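Local coordinates for ARO (armadillo repeats only protein) (Plasmodium falciparum Santa Lucia, PDB 5EWP), which probably serves as a binding scaffold in moving rhoptries to the apical pole of the parasite and attaching them there, at residues A[128-133]-A[167-172]; A[119-124]-A[156-161]; A[26-31]-A[76-81]. All coordinates share one frame; numbering follows the deposited sequence.

Contact 1. Residues A[128-133]-A[167-172]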
loop_
_atom_site.group_PDB
_atom_site.type_symbol
_atom_site.label_atom_id
_atom_site.label_comp_id
_atom_site.label_asym_id
_atom_site.label_seq_id
_atom_site.Cartn_x
_atom_site.Cartn_y
_atom_site.Cartn_z
ATOM N N GLY A 128 2.303 13.793 -0.506
ATOM C CA GLY A 128 3.588 13.292 -0.036
ATOM C C GLY A 128 3.636 11.866 0.507
ATOM O O GLY A 128 4.490 11.536 1.324
ATOM N N ALA A 129 2.742 11.008 0.028
ATOM C CA ALA A 129 2.671 9.629 0.518
ATOM C C ALA A 129 3.851 8.761 0.092
ATOM O O ALA A 129 4.198 7.834 0.798
ATOM C CB ALA A 129 1.383 8.970 0.054
ATOM N N LEU A 130 4.432 9.017 -1.080
ATOM C CA LEU A 130 5.380 8.058 -1.653
ATOM C C LEU A 130 6.575 7.676 -0.760
ATOM O O LEU A 130 6.875 6.489 -0.643
ATOM C CB LEU A 130 5.909 8.560 -3.005
ATOM C CG LEU A 130 5.100 8.263 -4.266
ATOM C CD1 LEU A 130 5.927 8.637 -5.506
ATOM C CD2 LEU A 130 4.633 6.807 -4.340
ATOM N N PRO A 131 7.258 8.657 -0.134
ATOM C CA PRO A 131 8.415 8.241 0.678
ATOM C C PRO A 131 8.038 7.254 1.786
ATOM O O PRO A 131 8.807 6.323 2.075
ATOM C CB PRO A 131 8.914 9.556 1.289
ATOM C CG PRO A 131 8.461 10.607 0.358
ATOM C CD PRO A 131 7.131 10.127 -0.192
ATOM N N TYR A 132 6.865 7.447 2.384
ATOM C CA TYR A 132 6.409 6.567 3.463
ATOM C C TYR A 132 6.051 5.197 2.909
ATOM O O TYR A 132 6.381 4.173 3.495
ATOM C CB TYR A 132 5.207 7.173 4.186
ATOM C CG TYR A 132 5.523 8.514 4.785
ATOM C CD1 TYR A 132 6.227 8.612 5.976
ATOM C CD2 TYR A 132 5.163 9.691 4.130
ATOM C CE1 TYR A 132 6.540 9.845 6.519
ATOM C CE2 TYR A 132 5.474 10.929 4.668
ATOM C CZ TYR A 132 6.162 10.996 5.868
ATOM O OH TYR A 132 6.477 12.216 6.414
ATOM N N LEU A 133 5.374 5.179 1.765
ATOM C CA LEU A 133 4.985 3.911 1.169
ATOM C C LEU A 133 6.206 3.135 0.681
ATOM O O LEU A 133 6.244 1.906 0.768
ATOM C CB LEU A 133 4.006 4.151 0.030
ATOM C CG LEU A 133 2.661 4.763 0.435
ATOM C CD1 LEU A 133 1.912 5.185 -0.815
ATOM C CD2 LEU A 133 1.839 3.781 1.244
ATOM N N LEU A 167 11.360 6.817 -8.644
ATOM C CA LEU A 167 12.744 6.413 -8.909
ATOM C C LEU A 167 13.740 7.188 -8.052
ATOM O O LEU A 167 14.662 6.611 -7.468
ATOM C CB LEU A 167 13.044 6.595 -10.399
ATOM C CG LEU A 167 14.456 6.308 -10.906
ATOM C CD1 LEU A 167 14.834 4.873 -10.631
ATOM C CD2 LEU A 167 14.524 6.618 -12.396
ATOM N N LYS A 168 13.538 8.497 -7.969
ATOM C CA LYS A 168 14.403 9.378 -7.198
ATOM C C LYS A 168 14.431 9.005 -5.718
ATOM O O LYS A 168 15.460 9.118 -5.061
ATOM C CB LYS A 168 13.945 10.825 -7.380
ATOM C CG LYS A 168 14.725 11.872 -6.619
ATOM C CD LYS A 168 13.924 13.155 -6.566
ATOM C CE LYS A 168 14.812 14.371 -6.434
ATOM N NZ LYS A 168 15.640 14.281 -5.210
ATOM N N LEU A 169 13.291 8.547 -5.209
ATOM C CA LEU A 169 13.139 8.231 -3.798
ATOM C C LEU A 169 13.607 6.827 -3.431
ATOM O O LEU A 169 13.516 6.416 -2.269
ATOM C CB LEU A 169 11.679 8.401 -3.383
ATOM C CG LEU A 169 11.144 9.827 -3.422
ATOM C CD1 LEU A 169 9.627 9.829 -3.246
ATOM C CD2 LEU A 169 11.818 10.660 -2.339
ATOM N N GLY A 170 14.102 6.089 -4.414
ATOM C CA GLY A 170 14.627 4.762 -4.171
ATOM C C GLY A 170 13.580 3.682 -4.338
ATOM O O GLY A 170 13.777 2.546 -3.924
ATOM N N GLY A 171 12.452 4.037 -4.942
ATOM C CA GLY A 171 11.372 3.086 -5.112
ATOM C C GLY A 171 11.702 1.857 -5.939
ATOM O O GLY A 171 11.186 0.778 -5.673
ATOM N N ILE A 172 12.542 2.008 -6.960
ATOM C CA ILE A 172 12.884 0.860 -7.791
ATOM C C ILE A 172 13.769 -0.128 -7.020
ATOM O O ILE A 172 13.613 -1.346 -7.144
ATOM C CB ILE A 172 13.557 1.306 -9.101
ATOM C CG1 ILE A 172 12.516 1.979 -10.003
ATOM C CG2 ILE A 172 14.172 0.121 -9.831
ATOM C CD1 ILE A 172 11.362 1.060 -10.366
#
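The CD1 methyl of Leu-169 touches both Leu-130 and Pro-131. Leu-169 CD1 lies 3.9 Å from Leu-130 CB and 3.9 Å from Pro-131 CG, and Pro-131 CD is scarcely farther from it at 4.0 Å. The methyl thus meets CB of Leu-130 on one hand and the CG-CD side of the pyrrolidine ring on the other, and the side chain of Leu-169 runs obliquely to Pro-131. A chi1 of -67°, with CG anti to the carbonyl carbon, turns the branch of Leu-169 across the gap, where the closest CA atoms, those of Pro-131 and Leu-169, are 6.5 Å apart. Both segments include turns between consecutive helices of an armadillo-type solenoid, each with a glycine of positive phi in a Schellman motif. Gly-170 ends helix 160-168 in this way and is also the N-cap of helix 171-177; its N bonds to Leu-167 O at 3.1 Å within the closing turn, with Leu-169 just before it. Gly-128 closes helix 118-126 by the same motif. Behind the contact, Leu-130 packs on Cys-152 of helix 142-156 and Phe-125 of helix 118-126, whereas Leu-167 and Ile-172 touch Phe-204 of helix 192-205.

Contact 2. Residues A[119-124]-A[156-161]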
loop_
_atom_site.group_PDB
_atom_site.type_symbol
_atom_site.label_atom_id
_atom_site.label_comp_id
_atom_site.label_asym_id
_atom_site.label_seq_id
_atom_site.Cartn_x
_atom_site.Cartn_y
_atom_site.Cartn_z
ATOM N N LYS A 119 -8.435 10.127 -8.694
ATOM C CA LYS A 119 -8.330 11.343 -7.890
ATOM C C LYS A 119 -7.604 11.090 -6.575
ATOM O O LYS A 119 -6.791 11.901 -6.148
ATOM C CB LYS A 119 -9.711 11.926 -7.601
ATOM C CG LYS A 119 -10.303 12.658 -8.806
ATOM C CD LYS A 119 -11.602 13.351 -8.471
ATOM C CE LYS A 119 -12.093 14.135 -9.680
ATOM N NZ LYS A 119 -13.309 14.941 -9.371
ATOM N N ASN A 120 -7.912 9.966 -5.939
ATOM C CA ASN A 120 -7.237 9.619 -4.693
ATOM C C ASN A 120 -5.750 9.408 -4.892
ATOM O O ASN A 120 -4.942 9.810 -4.054
ATOM C CB ASN A 120 -7.843 8.353 -4.074
ATOM C CG ASN A 120 -9.208 8.600 -3.472
ATOM O OD1 ASN A 120 -9.632 9.737 -3.349
ATOM N ND2 ASN A 120 -9.890 7.520 -3.060
ATOM N N CYS A 121 -5.379 8.757 -5.993
ATOM C CA CYS A 121 -3.972 8.477 -6.251
ATOM C C CYS A 121 -3.217 9.773 -6.478
ATOM O O CYS A 121 -2.090 9.956 -6.006
ATOM C CB CYS A 121 -3.809 7.541 -7.458
ATOM S SG CYS A 121 -4.350 5.854 -7.139
ATOM N N ILE A 122 -3.842 10.672 -7.233
ATOM C CA ILE A 122 -3.268 11.997 -7.450
ATOM C C ILE A 122 -3.080 12.729 -6.125
ATOM O O ILE A 122 -2.013 13.313 -5.867
ATOM C CB ILE A 122 -4.150 12.836 -8.392
ATOM C CG1 ILE A 122 -4.080 12.269 -9.811
ATOM C CG2 ILE A 122 -3.684 14.292 -8.393
ATOM C CD1 ILE A 122 -5.130 12.860 -10.782
ATOM N N CYS A 123 -4.108 12.681 -5.281
ATOM C CA CYS A 123 -4.044 13.301 -3.964
ATOM C C CYS A 123 -2.928 12.692 -3.106
ATOM O O CYS A 123 -2.209 13.409 -2.402
ATOM C CB CYS A 123 -5.388 13.173 -3.252
ATOM S SG CYS A 123 -5.446 14.018 -1.658
ATOM N N MET A 124 -2.772 11.376 -3.162
ATOM C CA MET A 124 -1.696 10.741 -2.405
ATOM C C MET A 124 -0.345 11.232 -2.881
ATOM O O MET A 124 0.527 11.516 -2.068
ATOM C CB MET A 124 -1.756 9.224 -2.517
ATOM C CG MET A 124 -2.993 8.645 -1.882
ATOM S SD MET A 124 -2.992 6.859 -2.053
ATOM C CE MET A 124 -4.722 6.562 -1.724
ATOM N N PHE A 156 2.000 5.580 -9.343
ATOM C CA PHE A 156 2.975 6.049 -10.333
ATOM C C PHE A 156 2.574 5.742 -11.776
ATOM O O PHE A 156 3.091 6.376 -12.689
ATOM C CB PHE A 156 4.428 5.552 -10.050
ATOM C CG PHE A 156 4.675 4.046 -10.146
ATOM C CD1 PHE A 156 4.439 3.327 -11.308
ATOM C CD2 PHE A 156 5.275 3.379 -9.078
ATOM C CE1 PHE A 156 4.726 1.966 -11.380
ATOM C CE2 PHE A 156 5.565 2.032 -9.147
ATOM C CZ PHE A 156 5.299 1.320 -10.285
ATOM N N VAL A 157 1.648 4.816 -12.006
ATOM C CA VAL A 157 1.268 4.547 -13.400
ATOM C C VAL A 157 0.528 5.718 -14.046
ATOM O O VAL A 157 0.432 5.793 -15.273
ATOM C CB VAL A 157 0.394 3.296 -13.544
ATOM C CG1 VAL A 157 1.169 2.057 -13.125
ATOM C CG2 VAL A 157 -0.892 3.425 -12.751
ATOM N N LEU A 158 0.049 6.655 -13.238
ATOM C CA LEU A 158 -0.794 7.737 -13.750
ATOM C C LEU A 158 -0.025 8.880 -14.423
ATOM O O LEU A 158 -0.588 9.610 -15.249
ATOM C CB LEU A 158 -1.646 8.294 -12.609
ATOM C CG LEU A 158 -2.680 7.326 -12.037
ATOM C CD1 LEU A 158 -3.411 8.015 -10.897
ATOM C CD2 LEU A 158 -3.664 6.867 -13.112
ATOM N N ASP A 159 1.260 9.019 -14.117
ATOM C CA ASP A 159 2.014 10.184 -14.581
ATOM C C ASP A 159 3.517 9.913 -14.619
ATOM O O ASP A 159 4.092 9.376 -13.674
ATOM C CB ASP A 159 1.704 11.375 -13.676
ATOM C CG ASP A 159 2.117 12.706 -14.261
ATOM O OD1 ASP A 159 3.242 12.845 -14.786
ATOM O OD2 ASP A 159 1.292 13.639 -14.173
ATOM N N LYS A 160 4.154 10.280 -15.723
ATOM C CA LYS A 160 5.598 10.112 -15.836
ATOM C C LYS A 160 6.358 10.814 -14.710
ATOM O O LYS A 160 7.399 10.321 -14.244
ATOM C CB LYS A 160 6.089 10.625 -17.193
ATOM C CG LYS A 160 7.577 10.435 -17.383
ATOM C CD LYS A 160 8.044 10.927 -18.750
ATOM C CE LYS A 160 9.541 10.711 -18.898
ATOM N NZ LYS A 160 10.037 11.017 -20.263
ATOM N N LYS A 161 5.855 11.968 -14.272
ATOM C CA LYS A 161 6.507 12.685 -13.180
ATOM C C LYS A 161 6.437 11.895 -11.878
ATOM O O LYS A 161 7.346 11.984 -11.045
ATOM C CB LYS A 161 5.891 14.068 -12.980
ATOM C CG LYS A 161 6.178 15.025 -14.132
ATOM C CD LYS A 161 5.418 16.324 -13.965
ATOM C CE LYS A 161 6.076 17.449 -14.745
ATOM N NZ LYS A 161 7.414 17.784 -14.173
#
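Leu-158 reaches from the turn after helix 142-156 to the side of helix 118-126, and its contact is made by the last atom of one branch. Its CA is the nearest to the other segment, 8.0 Å from Ile-122 CA, and its CB points that way. Neither CB nor CG makes a close contact with 119-124. At CG the course is set by the first torsion, which puts CG anti to the carbonyl carbon and beside the backbone N, and by chi2 of 178°, which extends CD1 straight on from CA. CD1 then closes to 3.5 Å on Cys-121 CB, tighter than a usual carbon-carbon contact, so the methyl is pressed against the helix side. Ile-122 CG1 flanks the same CD1 more loosely at 4.4 Å. The sulfur of Cys-121 is not the touching atom; its CB does the work.

The backbone that presents Leu-158 is a type I beta turn from Phe-156 to Asp-159. Asp-159 is the N-cap of helix 160-168: its OD1 accepts from Lys-161 N at 2.8 Å, with an N-H...O angle of 156°. The donor comes on the anti side of the carboxylate oxygen and 26° out of its plane, and the bond caps the first turn of helix 160-168.

Around the contact, Cys-121 also packs on Asn-154 and Ile-155 of helix 142-156, and Ile-122 on Tyr-162 of helix 160-168. Asn-120 and Met-124 of the same helix touch Ile-88 of helix 87-95. Helix 118-126 thus packs against helices 87-95, 142-156 and 160-168, in keeping with the stacked helices of an armadillo-type solenoid.

Contact 3. Residues A[26-31]-A[76-81]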
loop_
_atom_site.group_PDB
_atom_site.type_symbol
_atom_site.label_atom_id
_atom_site.label_comp_id
_atom_site.label_asym_id
_atom_site.label_seq_id
_atom_site.Cartn_x
_atom_site.Cartn_y
_atom_site.Cartn_z
ATOM N N ASN A 26 -22.152 5.428 9.935
ATOM C CA ASN A 26 -21.131 5.518 8.878
ATOM C C ASN A 26 -20.673 6.945 8.625
ATOM O O ASN A 26 -20.546 7.382 7.475
ATOM C CB ASN A 26 -21.645 4.920 7.566
ATOM C CG ASN A 26 -21.886 3.434 7.655
ATOM O OD1 ASN A 26 -21.044 2.685 8.143
ATOM N ND2 ASN A 26 -23.049 2.993 7.187
ATOM N N ASP A 27 -20.420 7.670 9.707
ATOM C CA ASP A 27 -20.033 9.068 9.623
ATOM C C ASP A 27 -18.562 9.190 9.225
ATOM O O ASP A 27 -17.660 9.163 10.081
ATOM C CB ASP A 27 -20.289 9.764 10.960
ATOM C CG ASP A 27 -20.238 11.275 10.857
ATOM O OD1 ASP A 27 -19.605 11.807 9.924
ATOM O OD2 ASP A 27 -20.806 11.942 11.745
ATOM N N VAL A 28 -18.332 9.314 7.922
ATOM C CA VAL A 28 -16.984 9.382 7.373
ATOM C C VAL A 28 -16.188 10.556 7.937
ATOM O O VAL A 28 -15.060 10.371 8.393
ATOM C CB VAL A 28 -17.019 9.467 5.824
ATOM C CG1 VAL A 28 -15.644 9.808 5.277
ATOM C CG2 VAL A 28 -17.505 8.156 5.251
ATOM N N GLN A 29 -16.757 11.760 7.917
ATOM C CA GLN A 29 -16.024 12.936 8.382
ATOM C C GLN A 29 -15.639 12.823 9.851
ATOM O O GLN A 29 -14.544 13.237 10.255
ATOM C CB GLN A 29 -16.833 14.217 8.174
ATOM C CG GLN A 29 -16.055 15.483 8.527
ATOM C CD GLN A 29 -14.854 15.702 7.623
ATOM O OE1 GLN A 29 -14.999 16.098 6.462
ATOM N NE2 GLN A 29 -13.666 15.441 8.141
ATOM N N GLU A 30 -16.537 12.270 10.654
ATOM C CA GLU A 30 -16.232 12.144 12.084
ATOM C C GLU A 30 -15.114 11.118 12.319
ATOM O O GLU A 30 -14.217 11.342 13.138
ATOM C CB GLU A 30 -17.489 11.759 12.863
ATOM C CG GLU A 30 -17.341 11.784 14.360
ATOM C CD GLU A 30 -17.061 13.160 14.934
ATOM O OE1 GLU A 30 -17.234 14.176 14.229
ATOM O OE2 GLU A 30 -16.694 13.221 16.122
ATOM N N PHE A 31 -15.155 10.009 11.588
ATOM C CA PHE A 31 -14.055 9.040 11.645
ATOM C C PHE A 31 -12.722 9.702 11.274
ATOM O O PHE A 31 -11.722 9.483 11.930
ATOM C CB PHE A 31 -14.319 7.846 10.720
ATOM C CG PHE A 31 -15.223 6.783 11.314
ATOM C CD1 PHE A 31 -15.054 6.357 12.624
ATOM C CD2 PHE A 31 -16.234 6.208 10.553
ATOM C CE1 PHE A 31 -15.877 5.374 13.161
ATOM C CE2 PHE A 31 -17.066 5.232 11.085
ATOM C CZ PHE A 31 -16.881 4.809 12.394
ATOM N N PRO A 76 -18.447 1.947 -4.002
ATOM C CA PRO A 76 -17.226 2.713 -4.279
ATOM C C PRO A 76 -17.320 4.176 -3.868
ATOM O O PRO A 76 -16.284 4.855 -3.832
ATOM C CB PRO A 76 -17.071 2.594 -5.801
ATOM C CG PRO A 76 -18.456 2.290 -6.307
ATOM C CD PRO A 76 -19.090 1.456 -5.234
ATOM N N HIS A 77 -18.520 4.666 -3.558
ATOM C CA HIS A 77 -18.677 6.078 -3.232
ATOM C C HIS A 77 -17.915 6.459 -1.959
ATOM O O HIS A 77 -17.546 7.612 -1.772
ATOM C CB HIS A 77 -20.157 6.452 -3.093
ATOM C CG HIS A 77 -20.776 6.021 -1.800
ATOM N ND1 HIS A 77 -21.349 4.777 -1.624
ATOM C CD2 HIS A 77 -20.927 6.672 -0.622
ATOM C CE1 HIS A 77 -21.820 4.681 -0.395
ATOM N NE2 HIS A 77 -21.576 5.818 0.237
ATOM N N TYR A 78 -17.677 5.493 -1.078
ATOM C CA TYR A 78 -16.951 5.803 0.146
ATOM C C TYR A 78 -15.541 6.331 -0.153
ATOM O O TYR A 78 -15.015 7.178 0.583
ATOM C CB TYR A 78 -16.891 4.578 1.059
ATOM C CG TYR A 78 -18.166 4.380 1.867
ATOM C CD1 TYR A 78 -18.629 5.375 2.720
ATOM C CD2 TYR A 78 -18.891 3.201 1.782
ATOM C CE1 TYR A 78 -19.788 5.202 3.460
ATOM C CE2 TYR A 78 -20.056 3.017 2.522
ATOM C CZ TYR A 78 -20.494 4.023 3.357
ATOM O OH TYR A 78 -21.638 3.848 4.100
ATOM N N LYS A 79 -14.935 5.842 -1.232
ATOM C CA LYS A 79 -13.573 6.256 -1.569
ATOM C C LYS A 79 -13.489 7.739 -1.868
ATOM O O LYS A 79 -12.488 8.386 -1.554
ATOM C CB LYS A 79 -13.035 5.441 -2.756
ATOM C CG LYS A 79 -12.804 3.971 -2.402
ATOM C CD LYS A 79 -12.250 3.200 -3.593
ATOM C CE LYS A 79 -12.119 1.729 -3.237
ATOM N NZ LYS A 79 -11.380 0.985 -4.281
ATOM N N ASP A 80 -14.535 8.285 -2.487
ATOM C CA ASP A 80 -14.589 9.715 -2.738
ATOM C C ASP A 80 -14.921 10.496 -1.473
ATOM O O ASP A 80 -14.337 11.548 -1.233
ATOM C CB ASP A 80 -15.625 10.055 -3.823
ATOM C CG ASP A 80 -15.211 9.577 -5.204
ATOM O OD1 ASP A 80 -14.031 9.754 -5.588
ATOM O OD2 ASP A 80 -16.077 9.029 -5.916
ATOM N N ALA A 81 -15.869 9.997 -0.681
ATOM C CA ALA A 81 -16.262 10.677 0.555
ATOM C C ALA A 81 -15.063 10.830 1.491
ATOM O O ALA A 81 -14.893 11.856 2.163
ATOM C CB ALA A 81 -17.392 9.923 1.246
#
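Near the N-terminal end of the armadillo-type solenoid, the beginnings of helix 28-34 and helix 77-84 meet at the surface, with Val-28 and Tyr-78 at the heart of the contact. Val-28 CG2 sits 3.9 Å from Tyr-78 CD1 and approaches the ring obliquely, while CG1 meets the backbone, 3.8 Å from Ala-81 O. A chi1 of 169° places CG1 anti to the backbone N and CG2 anti to the carbonyl carbon, which turns CG1 to the backbone of Ala-81 and CG2 to the ring. Ala-81 CB adds a looser apolar neighbour, 4.4 Å from Val-28 CG2. Farther along the ring, Tyr-78 OH lies against Asn-26 at nearly equal distances, 3.5 Å from ND2 and 3.6 Å from CB and CG; the amide and ring planes are 66° apart and the side chains cross at about a right angle. On one face of the same ring, His-77 NE2 stands 3.6 Å above the plane, over its centre.

Asn-26, with positive phi, closes helix 14-25 in a Schellman motif, and Asp-27 is the N-cap of the next helix, its OD1 accepting from Glu-30 N. Both motifs lie in the bend just before Val-28. Leu-69 of helix 58-70 packs on both Asn-26 and Tyr-78.

The contact probably owes its cohesion mainly to van der Waals packing: the hydroxyl and amide are not hydrogen-bonded to each other, and the methyls of Val-28 supply the apolar contacts.

Contacts 1 and 2 are neighbours, with centres 13 Å apart, and their segments alternate along the chain. Both use helix 160-168, contact 2 at its beginning and contact 1 at its end. They also touch across the turn between helices 118-126 and 130-136, where Ala-129 N lies 3.1 Å from Met-124 O, a probable hydrogen bond. Contact 3 closes earlier in the sequence and joins contact 2, 21 Å away between centres, through a probable hydrogen bond from Asn-120 ND2 to Lys-79 O at 3.1 Å. Contacts 1 and 3 do not touch; their nearest atoms are about 14 Å apart. Contact 3 thus lies toward the N-terminal end of the solenoid, with the other two side by side farther on.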